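Side-chain contacts in AgaA (PDB 6HLX), which binds the opine agropinic acid as the periplasmic substrate-binding protein of an ABC transporter, delivering it for import into the bacterium: residues V194-E199 and G209-I214; T201-L206 and Y216-D221; K220-I225 and L233-G238. All coordinates share one frame; numbering follows the deposited sequence. Where two conformers were deposited one is given.

Contact 1 of 3, residues V194-E199 and G209-I214; sequences VFYSDE and GDVDII. With ZN (zinc ion), chain Q.
Tyr196 and Val211 meet within a beta-alpha-beta crossover, in which strand 190-195 leads through helix 199-207 to the parallel strand 213-214, with strand 3-8 lying between the two in the sheet. The helix starts at Asp198, its N-cap residue, and ends in a Schellman motif at Gly209, whose positive phi closes the helix before the chain enters strand 213-214. The aromatic ring and the valine pass alongside each other in opposite directions. Val211 uses a single methyl: its CG1 lies 3.6 Å from Tyr196 CE2 and spans the phenol end of the ring, approaching it obliquely. That methyl is anti to the carbonyl carbon of its own residue (chi1 -66°), which carries it to the ring while CG2 stays out of the contact. Helix 199-207 lies against both partners through Ala205, so tyrosine and valine pack on the helix as well as on each other.

The polar end of the ring is met by a water in the ring plane, 2.7 Å from Tyr196 OH. The same water donates a weak hydrogen bond to Asp210 OD2 at 3.3 Å, linking phenol and carboxylate indirectly. One residue beyond Val211, Asp212 turns to a zinc ion, which its OD2 binds at 2.1 Å and OD1 approaches at 2.7 Å. A water, 1.9 Å from the zinc, and His488 and His490 complete the site; OD2 also accepts from the backbone N of Tyr5. Because these histidines belong to the C-terminal polyhistidine run, evidently a purification tag, the zinc site is probably not physiological. The direct contact is thus van der Waals, a methyl against a ring carbon and the phenol oxygen, while the water joining phenol to carboxylate, firm at Tyr196 OH but weak at Asp210 OD2, is a loose bridge.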
loop_
_atom_site.group_PDB
_atom_site.type_symbol
_atom_site.label_atom_id
_atom_site.label_comp_id
_atom_site.label_asym_id
_atom_site.label_seq_id
_atom_site.Cartn_x
_atom_site.Cartn_y
_atom_site.Cartn_z
ATOM N N VAL A 194 0.699 -18.405 7.470
ATOM C CA VAL A 194 1.247 -19.481 6.624
ATOM C C VAL A 194 1.350 -18.975 5.183
ATOM O O VAL A 194 0.405 -18.393 4.657
ATOM C CB VAL A 194 0.368 -20.748 6.728
ATOM C CG1 VAL A 194 1.010 -21.922 5.978
ATOM C CG2 VAL A 194 0.099 -21.129 8.198
ATOM N N PHE A 195 2.470 -19.224 4.550
ATOM C CA PHE A 195 2.731 -18.686 3.209
ATOM C C PHE A 195 2.252 -19.608 2.113
ATOM O O PHE A 195 2.749 -20.738 2.003
ATOM C CB PHE A 195 4.242 -18.432 3.046
ATOM C CG PHE A 195 4.895 -17.785 4.258
ATOM C CD1 PHE A 195 4.321 -16.675 4.872
ATOM C CD2 PHE A 195 6.119 -18.237 4.729
ATOM C CE1 PHE A 195 4.921 -16.079 5.985
ATOM C CE2 PHE A 195 6.740 -17.622 5.829
ATOM C CZ PHE A 195 6.132 -16.558 6.454
ATOM N N TYR A 196 1.311 -19.122 1.288
ATOM C CA TYR A 196 0.803 -19.869 0.125
ATOM C C TYR A 196 1.013 -19.031 -1.136
ATOM O O TYR A 196 0.118 -18.266 -1.517
ATOM C CB TYR A 196 -0.682 -20.210 0.292
ATOM C CG TYR A 196 -0.972 -21.238 1.356
ATOM C CD1 TYR A 196 -0.973 -22.600 1.057
ATOM C CD2 TYR A 196 -1.324 -20.853 2.644
ATOM C CE1 TYR A 196 -1.270 -23.554 2.031
ATOM C CE2 TYR A 196 -1.641 -21.795 3.620
ATOM C CZ TYR A 196 -1.590 -23.145 3.316
ATOM O OH TYR A 196 -1.901 -24.073 4.290
ATOM N N SER A 197 2.200 -19.159 -1.774
ATOM C CA SER A 197 2.523 -18.376 -2.963
ATOM C C SER A 197 1.738 -18.784 -4.216
ATOM O O SER A 197 1.534 -17.951 -5.101
ATOM C CB SER A 197 4.024 -18.393 -3.215
ATOM O OG SER A 197 4.626 -17.853 -2.051
ATOM N N ASP A 198 1.301 -20.054 -4.301
ATOM C CA ASP A 198 0.499 -20.493 -5.444
ATOM C C ASP A 198 -0.972 -20.241 -4.998
ATOM O O ASP A 198 -1.414 -20.850 -4.015
ATOM C CB ASP A 198 0.752 -21.980 -5.758
ATOM C CG ASP A 198 -0.208 -22.518 -6.805
ATOM O OD1 ASP A 198 -1.405 -22.670 -6.487
ATOM O OD2 ASP A 198 0.231 -22.761 -7.947
ATOM N N GLU A 199 -1.717 -19.369 -5.714
ATOM C CA GLU A 199 -3.074 -18.991 -5.271
ATOM C C GLU A 199 -4.071 -20.150 -5.266
ATOM O O GLU A 199 -4.998 -20.156 -4.437
ATOM C CB GLU A 199 -3.621 -17.774 -6.043
ATOM C CG GLU A 199 -3.731 -17.976 -7.542
ATOM C CD GLU A 199 -3.685 -16.659 -8.298
ATOM O OE1 GLU A 199 -4.708 -16.322 -8.936
ATOM O OE2 GLU A 199 -2.649 -15.953 -8.230
ATOM N N GLY A 209 -10.001 -27.013 4.619
ATOM C CA GLY A 209 -9.998 -26.757 6.056
ATOM C C GLY A 209 -8.639 -26.730 6.728
ATOM O O GLY A 209 -8.552 -26.985 7.930
ATOM N N ASP A 210 -7.573 -26.425 5.978
ATOM C CA ASP A 210 -6.222 -26.309 6.531
ATOM C C ASP A 210 -5.943 -24.925 7.132
ATOM O O ASP A 210 -5.050 -24.813 7.973
ATOM C CB ASP A 210 -5.168 -26.609 5.465
ATOM C CG ASP A 210 -5.156 -28.048 4.979
ATOM O OD1 ASP A 210 -5.503 -28.946 5.775
ATOM O OD2 ASP A 210 -4.780 -28.275 3.814
ATOM N N VAL A 211 -6.642 -23.865 6.659
ATOM C CA VAL A 211 -6.469 -22.491 7.175
ATOM C C VAL A 211 -7.842 -21.899 7.497
ATOM O O VAL A 211 -8.846 -22.380 6.976
ATOM C CB VAL A 211 -5.666 -21.534 6.255
ATOM C CG1 VAL A 211 -4.211 -21.975 6.120
ATOM C CG2 VAL A 211 -6.331 -21.369 4.892
ATOM N N ASP A 212 -7.862 -20.806 8.286
ATOM C CA ASP A 212 -9.100 -20.166 8.735
ATOM C C ASP A 212 -9.434 -18.879 7.987
ATOM O O ASP A 212 -10.599 -18.502 7.941
ATOM C CB ASP A 212 -8.994 -19.886 10.225
ATOM C CG ASP A 212 -8.653 -21.149 10.994
ATOM O OD1 ASP A 212 -9.306 -22.181 10.752
ATOM O OD2 ASP A 212 -7.695 -21.110 11.777
ATOM N N ILE A 213 -8.419 -18.194 7.470
ATOM C CA ILE A 213 -8.565 -16.970 6.668
ATOM C C ILE A 213 -7.554 -17.024 5.539
ATOM O O ILE A 213 -6.458 -17.526 5.747
ATOM C CB ILE A 213 -8.295 -15.677 7.531
ATOM C CG1 ILE A 213 -9.217 -15.591 8.765
ATOM C CG2 ILE A 213 -8.389 -14.347 6.673
ATOM C CD1 ILE A 213 -9.018 -14.278 9.586
ATOM N N ILE A 214 -7.908 -16.483 4.366
ATOM C CA ILE A 214 -6.949 -16.297 3.276
ATOM C C ILE A 214 -7.066 -14.894 2.727
ATOM O O ILE A 214 -8.168 -14.334 2.705
ATOM C CB ILE A 214 -7.006 -17.350 2.131
ATOM C CG1 ILE A 214 -8.395 -17.350 1.384
ATOM C CG2 ILE A 214 -6.596 -18.747 2.630
ATOM C CD1 ILE A 214 -8.377 -18.054 -0.012
HETATM ZN ZN ZN Q . -7.680 -22.961 12.764
HETATM O O HOH W 1 -1.827 -26.723 3.696
HETATM O O HOH W 2 -6.213 -22.799 13.908
#

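Contact 2 of 3, residues T201-L206 and Y216-D221; sequences TRVNAL and YVPAKD. With G9Z (agropinic acid), chain E; EDO (1,2-ethanediol), chain B.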
loop_
_atom_site.group_PDB
_atom_site.type_symbol
_atom_site.label_atom_id
_atom_site.label_comp_id
_atom_site.label_asym_id
_atom_site.label_seq_id
_atom_site.Cartn_x
_atom_site.Cartn_y
_atom_site.Cartn_z
ATOM N N THR A 201 -3.224 -23.302 -4.402
ATOM C CA THR A 201 -2.972 -23.989 -3.128
ATOM C C THR A 201 -3.590 -23.172 -1.967
ATOM O O THR A 201 -4.088 -23.763 -1.000
ATOM C CB THR A 201 -1.470 -24.243 -2.853
ATOM O OG1 THR A 201 -0.818 -23.010 -2.537
ATOM C CG2 THR A 201 -0.780 -24.961 -3.994
ATOM N N ARG A 202 -3.552 -21.824 -2.073
ATOM C CA ARG A 202 -4.112 -20.972 -1.030
ATOM C C ARG A 202 -5.632 -21.179 -0.890
ATOM O O ARG A 202 -6.122 -21.369 0.229
ATOM C CB ARG A 202 -3.763 -19.505 -1.290
ATOM C CG ARG A 202 -4.105 -18.615 -0.115
ATOM C CD ARG A 202 -3.429 -17.258 -0.211
ATOM N NE ARG A 202 -3.885 -16.430 -1.343
ATOM C CZ ARG A 202 -3.214 -16.242 -2.475
ATOM N NH1 ARG A 202 -2.068 -16.894 -2.697
ATOM N NH2 ARG A 202 -3.694 -15.428 -3.412
ATOM N N VAL A 203 -6.360 -21.142 -2.023
ATOM C CA VAL A 203 -7.813 -21.360 -2.050
ATOM C C VAL A 203 -8.110 -22.782 -1.563
ATOM O O VAL A 203 -9.004 -22.974 -0.709
ATOM C CB VAL A 203 -8.380 -21.094 -3.458
ATOM C CG1 VAL A 203 -9.820 -21.591 -3.585
ATOM C CG2 VAL A 203 -8.292 -19.612 -3.792
ATOM N N ASN A 204 -7.322 -23.767 -2.045
ATOM C CA ASN A 204 -7.531 -25.159 -1.604
ATOM C C ASN A 204 -7.301 -25.347 -0.095
ATOM O O ASN A 204 -7.995 -26.149 0.540
ATOM C CB ASN A 204 -6.683 -26.131 -2.402
ATOM C CG ASN A 204 -7.284 -27.529 -2.387
ATOM O OD1 ASN A 204 -8.493 -27.726 -2.613
ATOM N ND2 ASN A 204 -6.468 -28.530 -2.105
ATOM N N ALA A 205 -6.350 -24.594 0.488
ATOM C CA ALA A 205 -6.108 -24.666 1.935
ATOM C C ALA A 205 -7.349 -24.204 2.707
ATOM O O ALA A 205 -7.667 -24.793 3.740
ATOM C CB ALA A 205 -4.917 -23.805 2.319
ATOM N N LEU A 206 -8.045 -23.158 2.211
ATOM C CA LEU A 206 -9.279 -22.720 2.862
ATOM C C LEU A 206 -10.404 -23.758 2.682
ATOM O O LEU A 206 -11.050 -24.157 3.656
ATOM C CB LEU A 206 -9.748 -21.356 2.325
ATOM C CG LEU A 206 -10.955 -20.783 3.118
ATOM C CD1 LEU A 206 -10.517 -20.219 4.489
ATOM C CD2 LEU A 206 -11.721 -19.791 2.281
ATOM N N TYR A 216 -6.039 -12.098 -0.740
ATOM C CA TYR A 216 -5.940 -12.118 -2.198
ATOM C C TYR A 216 -6.749 -13.269 -2.824
ATOM O O TYR A 216 -6.207 -14.106 -3.538
ATOM C CB TYR A 216 -4.469 -12.158 -2.632
ATOM C CG TYR A 216 -3.784 -10.815 -2.547
ATOM C CD1 TYR A 216 -3.141 -10.413 -1.379
ATOM C CD2 TYR A 216 -3.679 -9.991 -3.665
ATOM C CE1 TYR A 216 -2.478 -9.188 -1.298
ATOM C CE2 TYR A 216 -3.005 -8.765 -3.602
ATOM C CZ TYR A 216 -2.407 -8.365 -2.413
ATOM O OH TYR A 216 -1.708 -7.169 -2.347
ATOM N N VAL A 217 -8.050 -13.339 -2.509
ATOM C CA VAL A 217 -8.887 -14.392 -3.086
ATOM C C VAL A 217 -8.919 -14.145 -4.594
ATOM O O VAL A 217 -9.292 -13.035 -5.010
ATOM C CB VAL A 217 -10.325 -14.358 -2.506
ATOM C CG1 VAL A 217 -11.228 -15.353 -3.230
ATOM C CG2 VAL A 217 -10.303 -14.612 -0.996
ATOM N N PRO A 218 -8.529 -15.127 -5.427
ATOM C CA PRO A 218 -8.561 -14.891 -6.889
ATOM C C PRO A 218 -9.985 -14.674 -7.388
ATOM O O PRO A 218 -10.919 -15.293 -6.872
ATOM C CB PRO A 218 -7.962 -16.170 -7.478
ATOM C CG PRO A 218 -7.210 -16.808 -6.333
ATOM C CD PRO A 218 -8.022 -16.475 -5.113
ATOM N N ALA A 219 -10.148 -13.790 -8.391
ATOM C CA ALA A 219 -11.463 -13.476 -8.980
ATOM C C ALA A 219 -12.184 -14.728 -9.473
ATOM O O ALA A 219 -13.399 -14.818 -9.311
ATOM C CB ALA A 219 -11.296 -12.484 -10.132
ATOM N N LYS A 220 -11.456 -15.715 -10.022
ATOM C CA LYS A 220 -12.120 -16.937 -10.522
ATOM C C LYS A 220 -12.765 -17.792 -9.407
ATOM O O LYS A 220 -13.651 -18.610 -9.695
ATOM C CB LYS A 220 -11.167 -17.786 -11.376
ATOM C CG LYS A 220 -10.039 -18.416 -10.580
ATOM C CD LYS A 220 -9.250 -19.448 -11.373
ATOM C CE LYS A 220 -8.557 -20.411 -10.436
ATOM N NZ LYS A 220 -7.696 -19.712 -9.424
ATOM N N ASP A 221 -12.295 -17.631 -8.157
ATOM C CA ASP A 221 -12.802 -18.419 -7.015
ATOM C C ASP A 221 -13.791 -17.655 -6.114
ATOM O O ASP A 221 -14.365 -18.252 -5.201
ATOM C CB ASP A 221 -11.615 -18.923 -6.168
ATOM C CG ASP A 221 -10.605 -19.737 -6.957
ATOM O OD1 ASP A 221 -10.959 -20.845 -7.407
ATOM O OD2 ASP A 221 -9.476 -19.257 -7.142
HETATM O OAM G9Z E . 1.943 -6.650 -2.212
HETATM C CAB G9Z E . 1.419 -6.839 -3.319
HETATM C CAC G9Z E . 1.367 -8.108 -3.931
HETATM C CB G9Z E . 0.615 -7.903 -5.282
HETATM C CA G9Z E . 0.441 -6.400 -5.415
HETATM C C G9Z E . -0.921 -6.061 -5.694
HETATM O O G9Z E . -1.728 -5.946 -4.731
HETATM N N G9Z E . 0.960 -5.857 -4.116
HETATM C CAG G9Z E . 0.870 -4.403 -3.707
HETATM C CAH G9Z E . 1.986 -3.594 -4.370
HETATM O OAP G9Z E . 1.756 -3.650 -5.777
HETATM C CAI G9Z E . 2.013 -2.134 -3.907
HETATM O OAQ G9Z E . 1.816 -2.090 -2.471
HETATM C CAJ G9Z E . 3.394 -1.458 -4.205
HETATM O OAR G9Z E . 3.370 -0.094 -3.747
HETATM C CAK G9Z E . 3.892 -1.525 -5.669
HETATM O OAT G9Z E . 5.276 -1.126 -5.724
HETATM C CAL G9Z E . 3.023 -0.700 -6.631
HETATM O OAS G9Z E . 3.457 -0.912 -7.992
HETATM O OXT G9Z E . -1.259 -5.926 -6.902
HETATM C C1 EDO B . -7.297 -11.714 -8.798
HETATM O O1 EDO B . -8.526 -11.143 -8.512
HETATM C C2 EDO B . -7.474 -12.982 -9.629
HETATM O O2 EDO B . -7.690 -12.687 -10.974
#
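Arg202 reaches from helix 199-207 to the backbone of Tyr216, its NH2 donating to Tyr216 O at 2.8 Å. The bond is nearly straight (163° at the hydrogen) and lies close to the guanidinium plane, although the donor is tilted from the plane of the carbonyl. A bend at chi3 (65°) in an otherwise extended chain brings the guanidinium to this carbonyl, with its plane almost perpendicular to the tyrosine ring at 88°. The next residue, Val203, presses its CG2 on Pro218 CD at 3.4 Å, tighter than ordinary van der Waals contact. Both valine methyls also rest on the Asp221 side chain, with CG1 3.9 Å from Asp221 CG and CG2 3.6 Å from Asp221 OD2.

The next shell fixes these groups. Arg202 NE donates to Asp215 O and NH1 to Tyr196 O, so all three guanidinium nitrogens hold backbone carbonyls. Asp221 OD2 is met on its syn side by Lys220 NZ at 2.9 Å in a salt bridge, and that amine also binds Asn200 OD1 near the start of the helix. On the far side of the loop Tyr216 enters the ligand pocket: its OH donates to the carboxylate atom O of agropinic acid at 2.7 Å, in the ring plane, and is also hydrogen-bonded to Thr23 OG1. Three backbone carbonyls thus grip the buried guanidinium and probably help to stabilise its charge; in return it ties down the backbone from which the ligand-binding phenol projects.

Contact 3 of 3, residues K220-I225 and L233-G238; sequences KDAADI and LLRNTG. With EDO (1,2-ethanediol), chain C.
Leu233 supplies most of the apolar contact, spreading its two methyls over the first turn of helix 222-227. CD1 touches Ile225 CG2 at 3.9 Å, the two side chains crossing at about a right angle. CD2 settles on Ala222 instead, 4.0 Å from its CB and 3.7 Å from its carbonyl O. With CG anti to the backbone N (chi1 -169°), the leucine fork points at the helix, CD1 mainly to Ile225 and CD2 to Ala222.

Arg235 adds a flat polar group beside this cluster. Its guanidinium lies over Leu233 CD2, which sits 3.5 Å from its plane beneath the centre of one face, and Arg235 NH1 comes within 4.5 Å of Ala222 CB. The charge itself is answered elsewhere, by a salt bridge from NH1 to Glu453.

Hydrogen bonding shapes the chain beyond the strand. Asn236 OD1 accepts from Gly238 N at 2.8 Å, forming an Asx turn, with the donor standing well above the amide carbonyl plane. Asn236 ND2 is bound in turn to Gly470 O.

Far from the zinc and agropinic acid sites, this is helix-on-strand packing in a beta-alpha-beta crossover: helix 222-227 connects strand 213-214 to the parallel strand 231-234 at the edge of the mixed sheet, with strand 456-459 between them.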
loop_
_atom_site.group_PDB
_atom_site.type_symbol
_atom_site.label_atom_id
_atom_site.label_comp_id
_atom_site.label_asym_id
_atom_site.label_seq_id
_atom_site.Cartn_x
_atom_site.Cartn_y
_atom_site.Cartn_z
ATOM N N LYS A 220 -11.456 -15.715 -10.022
ATOM C CA LYS A 220 -12.120 -16.937 -10.522
ATOM C C LYS A 220 -12.765 -17.792 -9.407
ATOM O O LYS A 220 -13.651 -18.610 -9.695
ATOM C CB LYS A 220 -11.167 -17.786 -11.376
ATOM C CG LYS A 220 -10.039 -18.416 -10.580
ATOM C CD LYS A 220 -9.250 -19.448 -11.373
ATOM C CE LYS A 220 -8.557 -20.411 -10.436
ATOM N NZ LYS A 220 -7.696 -19.712 -9.424
ATOM N N ASP A 221 -12.295 -17.631 -8.157
ATOM C CA ASP A 221 -12.802 -18.419 -7.015
ATOM C C ASP A 221 -13.791 -17.655 -6.114
ATOM O O ASP A 221 -14.365 -18.252 -5.201
ATOM C CB ASP A 221 -11.615 -18.923 -6.168
ATOM C CG ASP A 221 -10.605 -19.737 -6.957
ATOM O OD1 ASP A 221 -10.959 -20.845 -7.407
ATOM O OD2 ASP A 221 -9.476 -19.257 -7.142
ATOM N N ALA A 222 -13.939 -16.339 -6.325
ATOM C CA ALA A 222 -14.760 -15.490 -5.466
ATOM C C ALA A 222 -16.215 -15.951 -5.325
ATOM O O ALA A 222 -16.695 -16.050 -4.196
ATOM C CB ALA A 222 -14.688 -14.034 -5.923
ATOM N N ALA A 223 -16.892 -16.303 -6.442
ATOM C CA ALA A 223 -18.296 -16.757 -6.409
ATOM C C ALA A 223 -18.496 -18.039 -5.611
ATOM O O ALA A 223 -19.392 -18.086 -4.760
ATOM C CB ALA A 223 -18.839 -16.927 -7.819
ATOM N N ASP A 224 -17.664 -19.070 -5.867
ATOM C CA ASP A 224 -17.703 -20.359 -5.158
ATOM C C ASP A 224 -17.506 -20.132 -3.658
ATOM O O ASP A 224 -18.220 -20.718 -2.850
ATOM C CB ASP A 224 -16.592 -21.283 -5.716
ATOM C CG ASP A 224 -16.433 -22.680 -5.111
ATOM O OD1 ASP A 224 -17.320 -23.109 -4.333
ATOM O OD2 ASP A 224 -15.435 -23.354 -5.442
ATOM N N ILE A 225 -16.538 -19.276 -3.286
ATOM C CA ILE A 225 -16.261 -18.994 -1.879
ATOM C C ILE A 225 -17.432 -18.245 -1.217
ATOM O O ILE A 225 -17.834 -18.615 -0.110
ATOM C CB ILE A 225 -14.896 -18.281 -1.730
ATOM C CG1 ILE A 225 -13.748 -19.299 -1.979
ATOM C CG2 ILE A 225 -14.769 -17.595 -0.353
ATOM C CD1 ILE A 225 -12.383 -18.721 -2.229
ATOM N N LEU A 233 -17.058 -14.692 1.907
ATOM C CA LEU A 233 -16.200 -13.759 1.196
ATOM C C LEU A 233 -16.388 -12.360 1.826
ATOM O O LEU A 233 -17.530 -11.951 2.070
ATOM C CB LEU A 233 -16.628 -13.750 -0.278
ATOM C CG LEU A 233 -15.700 -13.033 -1.225
ATOM C CD1 LEU A 233 -14.422 -13.854 -1.474
ATOM C CD2 LEU A 233 -16.402 -12.763 -2.536
ATOM N N LEU A 234 -15.281 -11.636 2.098
ATOM C CA LEU A 234 -15.304 -10.273 2.656
ATOM C C LEU A 234 -14.841 -9.366 1.526
ATOM O O LEU A 234 -13.675 -9.424 1.126
ATOM C CB LEU A 234 -14.378 -10.144 3.870
ATOM C CG LEU A 234 -14.629 -11.141 5.036
ATOM C CD1 LEU A 234 -13.622 -10.918 6.140
ATOM C CD2 LEU A 234 -16.047 -11.024 5.586
ATOM N N ARG A 235 -15.771 -8.567 0.975
ATOM C CA ARG A 235 -15.529 -7.746 -0.225
ATOM C C ARG A 235 -14.954 -6.343 -0.010
ATOM O O ARG A 235 -15.109 -5.714 1.049
ATOM C CB ARG A 235 -16.809 -7.632 -1.063
ATOM C CG ARG A 235 -17.262 -8.969 -1.668
ATOM C CD ARG A 235 -17.731 -8.849 -3.126
ATOM N NE ARG A 235 -18.564 -9.991 -3.539
ATOM C CZ ARG A 235 -18.370 -10.735 -4.630
ATOM N NH1 ARG A 235 -17.357 -10.480 -5.448
ATOM N NH2 ARG A 235 -19.179 -11.753 -4.899
ATOM N N ASN A 236 -14.284 -5.847 -1.069
ATOM C CA ASN A 236 -13.712 -4.509 -1.138
ATOM C C ASN A 236 -13.454 -4.256 -2.619
ATOM O O ASN A 236 -13.204 -5.212 -3.357
ATOM C CB ASN A 236 -12.389 -4.424 -0.334
ATOM C CG ASN A 236 -11.557 -3.156 -0.540
ATOM O OD1 ASN A 236 -10.756 -3.047 -1.474
ATOM N ND2 ASN A 236 -11.682 -2.181 0.346
ATOM N N THR A 237 -13.525 -2.981 -3.047
ATOM C CA THR A 237 -13.225 -2.532 -4.424
ATOM C C THR A 237 -12.319 -1.282 -4.391
ATOM O O THR A 237 -12.551 -0.320 -5.149
ATOM C CB THR A 237 -14.495 -2.184 -5.187
ATOM O OG1 THR A 237 -15.194 -1.190 -4.434
ATOM C CG2 THR A 237 -15.346 -3.378 -5.485
ATOM N N GLY A 238 -11.275 -1.337 -3.576
ATOM C CA GLY A 238 -10.353 -0.227 -3.342
ATOM C C GLY A 238 -9.190 -0.037 -4.296
ATOM O O GLY A 238 -8.946 1.105 -4.708
HETATM C C1 EDO C . -13.728 3.631 -6.524
HETATM O O1 EDO C . -13.559 2.520 -5.667
HETATM C C2 EDO C . -14.909 4.479 -6.011
HETATM O O2 EDO C . -15.121 5.544 -6.907
#

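How the contacts relate
The three contacts follow two consecutive crossovers of one mixed sheet: strand 190-195, helix 199-207, strand 213-214, helix 222-227, strand 231-234. Contacts 1 and 2 interlock along the chain, their segments alternating, with centres about 8 Å apart; helix 199-207 supplies one side of contact 2 and touches contact 1 through Ala205 and Arg202. Contact 3 begins where contact 2 ends, sharing Lys220 and Asp221, and its centre lies about 10 Å from that of contact 2 and 15 Å from that of contact 1. Val217 and Val203 pack on Ile225, joining the two helices into one layer against the sheet. The loop 216-221 in the middle links this layer to the agropinic acid pocket.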